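Local coordinates for DinB-like domain-containing protein (Thermus thermophilus, PDB 2YQY) that is of unknown function but folds as a DinB-like four-helix bundle with an exposed histidine triad, consistent with a metal-binding role that remains unproven, at residues H53-E58 against L110-R115; S60-L65 against A118-E123; L65-R70 against A133-P138; P129-T134 against L143-W148. All coordinates share one frame; numbering follows the deposited sequence.

Contact 1: H53-E58 against L110-R115; sequences HVALVE and LALLDR
A55 stands at the centre of this contact, its methyl group set between two leucines of the neighbouring helix. A55 CB lies 3.8 Å from L112 CG on one flank and 3.8 Å from L113 CD2 on the other, and it also rests on the backbone, 3.7 Å from L112 O. So small a side chain lets the segment axes approach to 8.5 Å at a shallow 24°, both helices running the same way. L112 has CG anti to its backbone N (chi1 -163°), which lays the branch point against A55. L113, with CG anti to its carbonyl carbon instead, sends CD2 inward, where it also meets V54 CG1 at 4.0 Å, the two chains crossing obliquely. One turn on, a water bridges the helices, donating to E58 OE1 at 2.8 Å and to L113 O at 2.9 Å. E58 OE1 is also in a salt bridge with R117, while V54 packs on E156 and H159 of helix 153-165, part of an unconfirmed HExxH pattern without bound metal. Aliphatic residues thus suit the tight helix-helix seam of the four-helix bundle, and the buried carboxylate, gripped by water and arginine, probably stays ionised.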
loop_
_atom_site.group_PDB
_atom_site.type_symbol
_atom_site.label_atom_id
_atom_site.label_comp_id
_atom_site.label_asym_id
_atom_site.label_seq_id
_atom_site.Cartn_x
_atom_site.Cartn_y
_atom_site.Cartn_z
ATOM N N HIS A 53 5.945 -1.280 5.742
ATOM C CA HIS A 53 4.546 -1.560 6.112
ATOM C C HIS A 53 3.572 -1.383 4.935
ATOM O O HIS A 53 2.742 -2.234 4.680
ATOM C CB HIS A 53 4.109 -0.659 7.274
ATOM C CG HIS A 53 2.666 -0.828 7.672
ATOM N ND1 HIS A 53 2.184 -1.968 8.274
ATOM C CD2 HIS A 53 1.608 0.009 7.552
ATOM C CE1 HIS A 53 0.884 -1.841 8.486
ATOM N NE2 HIS A 53 0.514 -0.639 8.073
ATOM N N VAL A 54 3.682 -0.259 4.236
ATOM C CA VAL A 54 2.910 -0.018 3.046
ATOM C C VAL A 54 3.051 -1.174 2.025
ATOM O O VAL A 54 2.044 -1.658 1.508
ATOM C CB VAL A 54 3.291 1.357 2.392
ATOM C CG1 VAL A 54 2.750 1.444 0.949
ATOM C CG2 VAL A 54 2.776 2.528 3.285
ATOM N N ALA A 55 4.295 -1.558 1.706
ATOM C CA ALA A 55 4.571 -2.673 0.830
ATOM C C ALA A 55 3.917 -3.986 1.322
ATOM O O ALA A 55 3.314 -4.719 0.519
ATOM C CB ALA A 55 6.100 -2.856 0.660
ATOM N N LEU A 56 4.045 -4.315 2.609
ATOM C CA LEU A 56 3.492 -5.617 3.101
ATOM C C LEU A 56 1.940 -5.619 2.954
ATOM O O LEU A 56 1.327 -6.633 2.550
ATOM C CB LEU A 56 3.915 -5.900 4.544
ATOM C CG LEU A 56 5.437 -6.061 4.689
ATOM C CD1 LEU A 56 5.897 -6.189 6.175
ATOM C CD2 LEU A 56 5.943 -7.241 3.827
ATOM N N VAL A 57 1.322 -4.481 3.242
ATOM C CA VAL A 57 -0.126 -4.399 3.152
ATOM C C VAL A 57 -0.573 -4.528 1.686
ATOM O O VAL A 57 -1.617 -5.139 1.416
ATOM C CB VAL A 57 -0.681 -3.140 3.860
ATOM C CG1 VAL A 57 -2.182 -2.926 3.545
ATOM C CG2 VAL A 57 -0.444 -3.241 5.419
ATOM N N GLU A 58 0.188 -3.986 0.742
ATOM C CA GLU A 58 -0.170 -4.146 -0.680
ATOM C C GLU A 58 0.013 -5.586 -1.125
ATOM O O GLU A 58 -0.764 -6.097 -1.895
ATOM C CB GLU A 58 0.696 -3.289 -1.591
ATOM C CG GLU A 58 0.496 -1.822 -1.348
ATOM C CD GLU A 58 0.606 -0.949 -2.588
ATOM O OE1 GLU A 58 1.242 -1.345 -3.606
ATOM O OE2 GLU A 58 0.066 0.167 -2.503
ATOM N N LEU A 110 12.703 0.074 -1.277
ATOM C CA LEU A 110 12.250 0.441 -2.631
ATOM C C LEU A 110 11.946 -0.791 -3.473
ATOM O O LEU A 110 10.995 -0.793 -4.260
ATOM C CB LEU A 110 13.308 1.282 -3.360
ATOM C CG LEU A 110 13.538 2.744 -2.955
ATOM C CD1 LEU A 110 14.561 3.366 -3.882
ATOM C CD2 LEU A 110 12.248 3.586 -2.939
ATOM N N ALA A 111 12.768 -1.824 -3.308
ATOM C CA ALA A 111 12.603 -3.078 -4.031
ATOM C C ALA A 111 11.336 -3.787 -3.535
ATOM O O ALA A 111 10.581 -4.341 -4.329
ATOM C CB ALA A 111 13.863 -3.969 -3.881
ATOM N N LEU A 112 11.098 -3.745 -2.221
ATOM C CA LEU A 112 9.893 -4.349 -1.634
ATOM C C LEU A 112 8.628 -3.636 -2.131
ATOM O O LEU A 112 7.609 -4.279 -2.464
ATOM C CB LEU A 112 9.958 -4.315 -0.092
ATOM C CG LEU A 112 9.009 -5.229 0.705
ATOM C CD1 LEU A 112 9.252 -6.726 0.434
ATOM C CD2 LEU A 112 9.125 -4.951 2.190
ATOM N N LEU A 113 8.703 -2.314 -2.192
ATOM C CA LEU A 113 7.588 -1.528 -2.716
ATOM C C LEU A 113 7.262 -1.902 -4.174
ATOM O O LEU A 113 6.093 -2.117 -4.499
ATOM C CB LEU A 113 7.881 -0.032 -2.568
ATOM C CG LEU A 113 7.796 0.517 -1.131
ATOM C CD1 LEU A 113 8.545 1.859 -1.029
ATOM C CD2 LEU A 113 6.335 0.682 -0.718
ATOM N N ASP A 114 8.285 -2.008 -5.022
ATOM C CA ASP A 114 8.070 -2.256 -6.447
ATOM C C ASP A 114 7.440 -3.614 -6.667
ATOM O O ASP A 114 6.519 -3.752 -7.465
ATOM C CB ASP A 114 9.372 -2.155 -7.241
ATOM C CG ASP A 114 9.823 -0.713 -7.433
ATOM O OD1 ASP A 114 9.040 0.208 -7.119
ATOM O OD2 ASP A 114 10.963 -0.490 -7.884
ATOM N N ARG A 115 7.961 -4.615 -5.972
ATOM C CA ARG A 115 7.477 -5.989 -6.118
ATOM C C ARG A 115 6.006 -6.119 -5.710
ATOM O O ARG A 115 5.205 -6.679 -6.446
ATOM C CB ARG A 115 8.333 -6.939 -5.284
ATOM C CG ARG A 115 8.032 -8.396 -5.545
HETATM O O HOH W 1 3.883 -1.775 -2.688
#

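Contact 2: S60-L65 against A118-E123; sequences STARVL and AFLLEE
Apolar packing carries most of this helix-helix contact in the bundle. A62 CB sits over the face of the F119 ring, 3.6 Å from the ring centroid and 11° off the normal, a clear CH-pi contact; F119 has CG anti to its backbone N, which spreads the ring across the alanine. The small A62 is in keeping with segment axes only 8.4 Å apart. Next to this, L120 CD1 reaches between two neighbours, 3.8 Å from T61 CG2 and 3.8 Å from L65 CD1. Cationic R63 comes to the same ring from another side: its CG lies at the ring edge, 3.7 Å from F119 CE2, and CE2 lies over the centre of one guanidinium face, the two planes 64° apart. Its NE forms a salt bridge with D59. Polar E123 folds at chi2 (-58°) and lays its CG against A62 O at 3.4 Å, so that its aliphatic part packs while its carboxylate turns to R69 in a salt bridge. T61 OG1 is hydrogen-bonded to V57 O, one turn earlier. Hydrocarbon therefore lines the seam, and D59 and R69 pair with R63 and E123, probably lowering the cost of charge beside it.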
loop_
_atom_site.group_PDB
_atom_site.type_symbol
_atom_site.label_atom_id
_atom_site.label_comp_id
_atom_site.label_asym_id
_atom_site.label_seq_id
_atom_site.Cartn_x
_atom_site.Cartn_y
_atom_site.Cartn_z
ATOM N N SER A 60 -0.328 -8.232 0.846
ATOM C CA SER A 60 -1.401 -8.919 1.528
ATOM C C SER A 60 -2.734 -8.677 0.755
ATOM O O SER A 60 -3.494 -9.642 0.427
ATOM C CB SER A 60 -1.433 -8.358 2.946
ATOM O OG SER A 60 -2.441 -8.966 3.675
ATOM N N THR A 61 -2.972 -7.414 0.389
ATOM C CA THR A 61 -4.172 -7.037 -0.417
ATOM C C THR A 61 -4.248 -7.806 -1.718
ATOM O O THR A 61 -5.317 -8.337 -2.117
ATOM C CB THR A 61 -4.159 -5.527 -0.740
ATOM O OG1 THR A 61 -4.154 -4.803 0.499
ATOM C CG2 THR A 61 -5.419 -5.127 -1.584
ATOM N N ALA A 62 -3.102 -7.875 -2.393
ATOM C CA ALA A 62 -3.009 -8.625 -3.657
ATOM C C ALA A 62 -3.385 -10.099 -3.468
ATOM O O ALA A 62 -4.083 -10.678 -4.296
ATOM C CB ALA A 62 -1.635 -8.494 -4.230
ATOM N N ARG A 63 -2.941 -10.717 -2.373
ATOM C CA ARG A 63 -3.329 -12.112 -2.093
ATOM C C ARG A 63 -4.824 -12.255 -1.775
ATOM O O ARG A 63 -5.436 -13.264 -2.103
ATOM C CB ARG A 63 -2.504 -12.668 -0.925
ATOM C CG ARG A 63 -1.014 -12.630 -1.202
ATOM C CD ARG A 63 -0.161 -13.221 -0.056
ATOM N NE ARG A 63 1.211 -12.798 -0.281
ATOM C CZ ARG A 63 2.038 -13.394 -1.136
ATOM N NH1 ARG A 63 1.661 -14.493 -1.779
ATOM N NH2 ARG A 63 3.266 -12.923 -1.314
ATOM N N VAL A 64 -5.405 -11.262 -1.107
ATOM C CA VAL A 64 -6.855 -11.271 -0.829
ATOM C C VAL A 64 -7.589 -11.214 -2.142
ATOM O O VAL A 64 -8.538 -11.994 -2.376
ATOM C CB VAL A 64 -7.289 -10.091 0.104
ATOM C CG1 VAL A 64 -8.836 -9.967 0.121
ATOM C CG2 VAL A 64 -6.722 -10.287 1.537
ATOM N N LEU A 65 -7.151 -10.303 -3.029
ATOM C CA LEU A 65 -7.791 -10.207 -4.337
ATOM C C LEU A 65 -7.667 -11.507 -5.089
ATOM O O LEU A 65 -8.603 -11.911 -5.790
ATOM C CB LEU A 65 -7.193 -9.057 -5.162
ATOM C CG LEU A 65 -7.461 -7.612 -4.643
ATOM C CD1 LEU A 65 -6.788 -6.517 -5.503
ATOM C CD2 LEU A 65 -8.942 -7.363 -4.550
ATOM N N ALA A 118 3.760 -4.263 -8.196
ATOM C CA ALA A 118 3.569 -5.049 -9.444
ATOM C C ALA A 118 2.534 -6.165 -9.235
ATOM O O ALA A 118 1.660 -6.366 -10.067
ATOM C CB ALA A 118 4.914 -5.633 -9.972
ATOM N N PHE A 119 2.626 -6.862 -8.100
ATOM C CA PHE A 119 1.738 -7.976 -7.745
ATOM C C PHE A 119 0.318 -7.437 -7.575
ATOM O O PHE A 119 -0.634 -7.966 -8.133
ATOM C CB PHE A 119 2.241 -8.618 -6.432
ATOM C CG PHE A 119 1.433 -9.804 -5.973
ATOM C CD1 PHE A 119 0.626 -10.517 -6.861
ATOM C CD2 PHE A 119 1.494 -10.225 -4.647
ATOM C CE1 PHE A 119 -0.132 -11.620 -6.417
ATOM C CE2 PHE A 119 0.758 -11.326 -4.218
ATOM C CZ PHE A 119 -0.052 -12.020 -5.107
ATOM N N LEU A 120 0.173 -6.376 -6.783
ATOM C CA LEU A 120 -1.134 -5.759 -6.641
ATOM C C LEU A 120 -1.787 -5.360 -7.981
ATOM O O LEU A 120 -2.980 -5.637 -8.198
ATOM C CB LEU A 120 -1.067 -4.562 -5.693
ATOM C CG LEU A 120 -2.385 -3.818 -5.435
ATOM C CD1 LEU A 120 -3.488 -4.765 -4.879
ATOM C CD2 LEU A 120 -2.131 -2.652 -4.499
ATOM N N LEU A 121 -1.024 -4.710 -8.859
ATOM C CA LEU A 121 -1.557 -4.250 -10.103
ATOM C C LEU A 121 -1.985 -5.433 -11.010
ATOM O O LEU A 121 -2.945 -5.316 -11.792
ATOM C CB LEU A 121 -0.546 -3.343 -10.827
ATOM C CG LEU A 121 -0.303 -1.914 -10.316
ATOM C CD1 LEU A 121 0.778 -1.202 -11.153
ATOM C CD2 LEU A 121 -1.545 -1.044 -10.230
ATOM N N GLU A 122 -1.215 -6.527 -10.961
ATOM C CA GLU A 122 -1.552 -7.726 -11.718
ATOM C C GLU A 122 -2.916 -8.263 -11.261
ATOM O O GLU A 122 -3.740 -8.659 -12.082
ATOM C CB GLU A 122 -0.453 -8.806 -11.598
ATOM N N GLU A 123 -3.146 -8.275 -9.950
ATOM C CA GLU A 123 -4.407 -8.792 -9.421
ATOM C C GLU A 123 -5.571 -7.819 -9.672
ATOM O O GLU A 123 -6.723 -8.234 -9.883
ATOM C CB GLU A 123 -4.278 -9.111 -7.919
ATOM C CG GLU A 123 -3.593 -10.479 -7.642
ATOM C CD GLU A 123 -4.328 -11.659 -8.294
ATOM O OE1 GLU A 123 -5.596 -11.677 -8.330
ATOM O OE2 GLU A 123 -3.617 -12.573 -8.791
#

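Contact 3: L65-R70 against A133-P138; sequences LRRLRR and ATFPHP
This is a surface contact in which the C-terminal part of helix 47-71, at one end of the four-helix bundle, is crossed by the chain leading into the short strand 135-137. The contact is made by two neighbouring side chains of the helix, L68 and R67. With CG anti to its carbonyl carbon (chi1 -72°) and CD1 anti to CA (chi2 174°), L68 presents CD2, the other branch, to the incoming chain. This CD2 touches A133 CB at 3.9 Å and F135 CB at 4.1 Å, and it also lies 3.7 Å from T134 C, so one methyl meets three successive residues. A leucine suits this place because its branched end can pack against side chain and backbone alike; beyond the two segments it also rests on P145 and W148 of helix 145-149. The carbonyl A133 O is buried here and has no polar partner in the model. The strand is held by other means: F135 pairs through its backbone with L143, and F135 O accepts from W148 NE1. R67 serves the more open flank. Its chain runs extended from CG to NE, with CG anti to the backbone N, and crosses F135 at about a right angle, the guanidinium and ring planes being 50° apart. An arginine is apt at such a margin, since its methylenes can lie against an aromatic ring while the charged end stays near solvent. The nearest approach in this pair is R67 CD to F135 CE1, 3.8 Å.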
loop_
_atom_site.group_PDB
_atom_site.type_symbol
_atom_site.label_atom_id
_atom_site.label_comp_id
_atom_site.label_asym_id
_atom_site.label_seq_id
_atom_site.Cartn_x
_atom_site.Cartn_y
_atom_site.Cartn_z
ATOM N N LEU A 65 -7.151 -10.303 -3.029
ATOM C CA LEU A 65 -7.791 -10.207 -4.337
ATOM C C LEU A 65 -7.667 -11.507 -5.089
ATOM O O LEU A 65 -8.603 -11.911 -5.790
ATOM C CB LEU A 65 -7.193 -9.057 -5.162
ATOM C CG LEU A 65 -7.461 -7.612 -4.643
ATOM C CD1 LEU A 65 -6.788 -6.517 -5.503
ATOM C CD2 LEU A 65 -8.942 -7.363 -4.550
ATOM N N ARG A 66 -6.512 -12.156 -5.019
ATOM C CA ARG A 66 -6.352 -13.448 -5.691
ATOM C C ARG A 66 -7.322 -14.477 -5.108
ATOM O O ARG A 66 -7.912 -15.241 -5.841
ATOM C CB ARG A 66 -4.916 -13.947 -5.576
ATOM C CG ARG A 66 -4.625 -15.288 -6.307
ATOM C CD ARG A 66 -3.124 -15.644 -6.230
ATOM N NE ARG A 66 -2.715 -15.800 -4.836
ATOM C CZ ARG A 66 -1.465 -15.964 -4.407
ATOM N NH1 ARG A 66 -0.456 -16.002 -5.256
ATOM N NH2 ARG A 66 -1.227 -16.110 -3.110
ATOM N N ARG A 67 -7.455 -14.534 -3.792
ATOM C CA ARG A 67 -8.450 -15.483 -3.197
ATOM C C ARG A 67 -9.905 -15.146 -3.625
ATOM O O ARG A 67 -10.690 -16.038 -4.001
ATOM C CB ARG A 67 -8.344 -15.453 -1.680
ATOM C CG ARG A 67 -8.989 -16.631 -0.972
ATOM C CD ARG A 67 -8.955 -16.424 0.575
ATOM N NE ARG A 67 -9.258 -17.738 1.190
ATOM C CZ ARG A 67 -10.477 -18.145 1.512
ATOM N NH1 ARG A 67 -11.513 -17.335 1.338
ATOM N NH2 ARG A 67 -10.668 -19.360 2.021
ATOM N N LEU A 68 -10.249 -13.858 -3.636
ATOM C CA LEU A 68 -11.613 -13.456 -4.035
ATOM C C LEU A 68 -11.915 -13.812 -5.506
ATOM O O LEU A 68 -13.061 -14.147 -5.856
ATOM C CB LEU A 68 -11.831 -11.960 -3.757
ATOM C CG LEU A 68 -11.952 -11.686 -2.238
ATOM C CD1 LEU A 68 -12.025 -10.186 -1.943
ATOM C CD2 LEU A 68 -13.186 -12.425 -1.642
ATOM N N ARG A 69 -10.872 -13.790 -6.332
ATOM C CA ARG A 69 -10.992 -14.130 -7.746
ATOM C C ARG A 69 -11.210 -15.628 -7.877
ATOM O O ARG A 69 -12.072 -16.065 -8.639
ATOM C CB ARG A 69 -9.751 -13.678 -8.509
ATOM C CG ARG A 69 -9.885 -13.781 -9.987
ATOM C CD ARG A 69 -8.607 -13.408 -10.762
ATOM N NE ARG A 69 -7.301 -13.695 -10.116
ATOM C CZ ARG A 69 -6.505 -14.726 -10.421
ATOM N NH1 ARG A 69 -6.882 -15.630 -11.316
ATOM N NH2 ARG A 69 -5.308 -14.872 -9.845
ATOM N N ARG A 70 -10.462 -16.405 -7.105
ATOM C CA ARG A 70 -10.583 -17.862 -7.150
ATOM C C ARG A 70 -11.948 -18.335 -6.644
ATOM O O ARG A 70 -12.540 -19.221 -7.241
ATOM C CB ARG A 70 -9.416 -18.528 -6.421
ATOM C CG ARG A 70 -8.082 -18.262 -7.135
ATOM C CD ARG A 70 -6.891 -18.672 -6.288
ATOM N NE ARG A 70 -6.099 -19.655 -7.012
ATOM C CZ ARG A 70 -6.170 -20.971 -6.834
ATOM N NH1 ARG A 70 -5.408 -21.774 -7.555
ATOM N NH2 ARG A 70 -6.988 -21.490 -5.929
ATOM N N ALA A 133 -18.204 -11.229 -3.581
ATOM C CA ALA A 133 -17.546 -12.065 -2.566
ATOM C C ALA A 133 -16.713 -11.186 -1.638
ATOM O O ALA A 133 -16.116 -10.206 -2.102
ATOM C CB ALA A 133 -16.686 -13.145 -3.228
ATOM N N THR A 134 -16.647 -11.548 -0.350
ATOM C CA THR A 134 -15.989 -10.690 0.636
ATOM C C THR A 134 -14.923 -11.442 1.438
ATOM O O THR A 134 -14.962 -12.685 1.579
ATOM C CB THR A 134 -16.973 -9.973 1.617
ATOM O OG1 THR A 134 -17.551 -10.925 2.500
ATOM C CG2 THR A 134 -18.073 -9.169 0.902
ATOM N N PHE A 135 -13.958 -10.693 1.934
ATOM C CA PHE A 135 -12.957 -11.293 2.813
ATOM C C PHE A 135 -12.740 -10.268 3.941
ATOM O O PHE A 135 -12.782 -9.059 3.669
ATOM C CB PHE A 135 -11.665 -11.646 2.035
ATOM C CG PHE A 135 -10.647 -12.397 2.859
ATOM C CD1 PHE A 135 -10.677 -13.782 2.947
ATOM C CD2 PHE A 135 -9.706 -11.705 3.618
ATOM C CE1 PHE A 135 -9.754 -14.477 3.749
ATOM C CE2 PHE A 135 -8.803 -12.397 4.440
ATOM C CZ PHE A 135 -8.819 -13.765 4.508
ATOM N N PRO A 136 -12.568 -10.735 5.196
ATOM C CA PRO A 136 -12.447 -9.772 6.306
ATOM C C PRO A 136 -11.177 -8.920 6.325
ATOM O O PRO A 136 -10.050 -9.457 6.227
ATOM C CB PRO A 136 -12.588 -10.627 7.581
ATOM C CG PRO A 136 -12.213 -12.032 7.142
ATOM C CD PRO A 136 -12.608 -12.138 5.665
ATOM N N HIS A 137 -11.380 -7.603 6.447
ATOM C CA HIS A 137 -10.282 -6.655 6.628
ATOM C C HIS A 137 -10.237 -6.378 8.134
ATOM O O HIS A 137 -11.266 -6.171 8.745
ATOM C CB HIS A 137 -10.522 -5.353 5.827
ATOM C CG HIS A 137 -9.398 -4.356 5.941
ATOM N ND1 HIS A 137 -8.569 -4.023 4.881
ATOM C CD2 HIS A 137 -8.942 -3.657 7.007
ATOM C CE1 HIS A 137 -7.664 -3.145 5.289
ATOM N NE2 HIS A 137 -7.864 -2.913 6.579
ATOM N N PRO A 138 -9.049 -6.451 8.748
ATOM C CA PRO A 138 -8.954 -6.216 10.201
ATOM C C PRO A 138 -9.625 -4.915 10.778
ATOM O O PRO A 138 -10.077 -4.861 11.948
ATOM C CB PRO A 138 -7.428 -6.202 10.446
ATOM C CG PRO A 138 -6.770 -6.169 9.064
ATOM C CD PRO A 138 -7.753 -6.857 8.156
#

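Contact 4: P129-T134 against L143-W148; sequences PQNPAT and LNPLGW
Two asparagine torsions organise this contact, one on each segment. N144 has CG between its backbone N and carbonyl carbon (chi1 54°), the crowded position, which folds its amide back over the start of helix 145-149; N131 has CG anti to its backbone N (chi1 -178°), which directs its amide along the loop. N144 is the N-cap of the short helix: its OD1 accepts from G147 N at 3.0 Å, nearly straight at 167° and in the carbonyl plane. N131 makes an Asx turn, OD1 accepting from A133 N at 3.0 Å with the donor well above the carbonyl plane, while its ND2 bonds to L68 O on helix 47-71. Asparagine suits both places because its short side-chain amide can return to a nearby backbone N-H. Between the segments, close approaches set hydrocarbon against carbonyl oxygen: N131 O lies 3.3 Å from both N144 CB and P145 CD. P145 adds an apolar touch, lying across N131 at about a right angle with its CG 3.6 Å from N131 CB, and a proline fits the first turn of a helix, where its missing N-H costs no helical bond. L146, just beyond, sets its CB 3.6 Å from P129 O, and both L146 and P129 touch W10 of helix 10-30. At the far end of the loop, two CA-H...O contacts run in opposite senses between the segments: T134 CA makes a bent one with L143 O, and N144 CA lies 3.2 Å from A133 O.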
loop_
_atom_site.group_PDB
_atom_site.type_symbol
_atom_site.label_atom_id
_atom_site.label_comp_id
_atom_site.label_asym_id
_atom_site.label_seq_id
_atom_site.Cartn_x
_atom_site.Cartn_y
_atom_site.Cartn_z
ATOM N N PRO A 129 -14.417 -5.708 -10.360
ATOM C CA PRO A 129 -14.776 -4.673 -9.377
ATOM C C PRO A 129 -16.101 -4.945 -8.670
ATOM O O PRO A 129 -16.265 -4.570 -7.513
ATOM C CB PRO A 129 -14.866 -3.398 -10.222
ATOM C CG PRO A 129 -13.980 -3.653 -11.382
ATOM C CD PRO A 129 -14.079 -5.121 -11.673
ATOM N N GLN A 130 -17.020 -5.616 -9.364
ATOM C CA GLN A 130 -18.382 -5.848 -8.881
ATOM C C GLN A 130 -18.548 -7.222 -8.240
ATOM O O GLN A 130 -19.673 -7.622 -7.911
ATOM C CB GLN A 130 -19.387 -5.758 -10.039
ATOM C CG GLN A 130 -18.936 -4.974 -11.258
ATOM C CD GLN A 130 -18.841 -3.480 -11.006
ATOM O OE1 GLN A 130 -19.559 -2.934 -10.161
ATOM N NE2 GLN A 130 -17.963 -2.801 -11.757
ATOM N N ASN A 131 -17.451 -7.967 -8.121
ATOM C CA ASN A 131 -17.462 -9.265 -7.419
ATOM C C ASN A 131 -18.092 -9.057 -6.029
ATOM O O ASN A 131 -17.592 -8.231 -5.266
ATOM C CB ASN A 131 -16.021 -9.795 -7.322
ATOM C CG ASN A 131 -15.914 -11.190 -6.654
ATOM O OD1 ASN A 131 -16.917 -11.782 -6.236
ATOM N ND2 ASN A 131 -14.691 -11.719 -6.585
ATOM N N PRO A 132 -19.233 -9.720 -5.729
ATOM C CA PRO A 132 -19.829 -9.578 -4.401
ATOM C C PRO A 132 -19.143 -10.332 -3.262
ATOM O O PRO A 132 -19.472 -10.078 -2.093
ATOM C CB PRO A 132 -21.280 -10.070 -4.595
ATOM C CG PRO A 132 -21.238 -10.984 -5.784
ATOM C CD PRO A 132 -20.083 -10.536 -6.640
ATOM N N ALA A 133 -18.204 -11.229 -3.581
ATOM C CA ALA A 133 -17.546 -12.065 -2.566
ATOM C C ALA A 133 -16.713 -11.186 -1.638
ATOM O O ALA A 133 -16.116 -10.206 -2.102
ATOM C CB ALA A 133 -16.686 -13.145 -3.228
ATOM N N THR A 134 -16.647 -11.548 -0.350
ATOM C CA THR A 134 -15.989 -10.690 0.636
ATOM C C THR A 134 -14.923 -11.442 1.438
ATOM O O THR A 134 -14.962 -12.685 1.579
ATOM C CB THR A 134 -16.973 -9.973 1.617
ATOM O OG1 THR A 134 -17.551 -10.925 2.500
ATOM C CG2 THR A 134 -18.073 -9.169 0.902
ATOM N N LEU A 143 -15.019 -6.936 3.258
ATOM C CA LEU A 143 -14.867 -6.111 2.055
ATOM C C LEU A 143 -14.803 -6.974 0.815
ATOM O O LEU A 143 -14.163 -8.036 0.827
ATOM C CB LEU A 143 -13.579 -5.261 2.142
ATOM C CG LEU A 143 -13.431 -4.176 3.217
ATOM C CD1 LEU A 143 -12.087 -3.490 3.066
ATOM C CD2 LEU A 143 -14.551 -3.149 3.145
ATOM N N ASN A 144 -15.420 -6.494 -0.272
ATOM C CA ASN A 144 -15.303 -7.194 -1.567
ATOM C C ASN A 144 -14.069 -6.627 -2.246
ATOM O O ASN A 144 -13.408 -5.786 -1.664
ATOM C CB ASN A 144 -16.562 -7.008 -2.423
ATOM C CG ASN A 144 -16.929 -5.541 -2.632
ATOM O OD1 ASN A 144 -16.072 -4.657 -2.809
ATOM N ND2 ASN A 144 -18.239 -5.275 -2.610
ATOM N N PRO A 145 -13.738 -7.080 -3.472
ATOM C CA PRO A 145 -12.522 -6.540 -4.104
ATOM C C PRO A 145 -12.459 -4.988 -4.208
ATOM O O PRO A 145 -11.372 -4.409 -4.006
ATOM C CB PRO A 145 -12.545 -7.184 -5.507
ATOM C CG PRO A 145 -13.330 -8.486 -5.317
ATOM C CD PRO A 145 -14.400 -8.105 -4.317
ATOM N N LEU A 146 -13.576 -4.323 -4.570
ATOM C CA LEU A 146 -13.587 -2.836 -4.627
ATOM C C LEU A 146 -13.202 -2.243 -3.261
ATOM O O LEU A 146 -12.417 -1.282 -3.195
ATOM C CB LEU A 146 -14.973 -2.273 -5.047
ATOM C CG LEU A 146 -15.197 -0.741 -5.027
ATOM C CD1 LEU A 146 -14.302 -0.039 -6.009
ATOM C CD2 LEU A 146 -16.666 -0.334 -5.291
ATOM N N GLY A 147 -13.800 -2.783 -2.191
ATOM C CA GLY A 147 -13.522 -2.345 -0.808
ATOM C C GLY A 147 -12.034 -2.508 -0.480
ATOM O O GLY A 147 -11.424 -1.601 0.114
ATOM N N TRP A 148 -11.467 -3.667 -0.817
ATOM C CA TRP A 148 -10.029 -3.916 -0.657
ATOM C C TRP A 148 -9.154 -2.929 -1.441
ATOM O O TRP A 148 -8.141 -2.507 -0.932
ATOM C CB TRP A 148 -9.653 -5.373 -1.003
ATOM C CG TRP A 148 -9.941 -6.290 0.173
ATOM C CD1 TRP A 148 -11.090 -7.002 0.406
ATOM C CD2 TRP A 148 -9.094 -6.514 1.315
ATOM N NE1 TRP A 148 -11.000 -7.677 1.617
ATOM C CE2 TRP A 148 -9.786 -7.396 2.187
ATOM C CE3 TRP A 148 -7.797 -6.096 1.663
ATOM C CZ2 TRP A 148 -9.229 -7.861 3.384
ATOM C CZ3 TRP A 148 -7.249 -6.549 2.872
ATOM C CH2 TRP A 148 -7.968 -7.421 3.713
#

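Contacts 1 and 2 are successive sections of one seam between helices 47-71 and 106-126, their centres 11 Å apart, joined where E58 OE1 packs 3.7 Å from L120 CD2. Contact 3 continues along helix 47-71, sharing L65 with contact 2; the salt bridge E123 OE2 to R69 NH2, 3.0 Å, ties them. Contacts 3 and 4 share A133 and T134, centres 7 Å apart, and W148 of contact 4 meets V64 of contact 2. The series runs from near the middle of the bundle to its end, contacts 1 and 4 being 22 Å apart between centres. In contact 1, V54 touches the unconfirmed HExxH pattern and H53 meets H155 and H159, probably forming the exposed histidine triad.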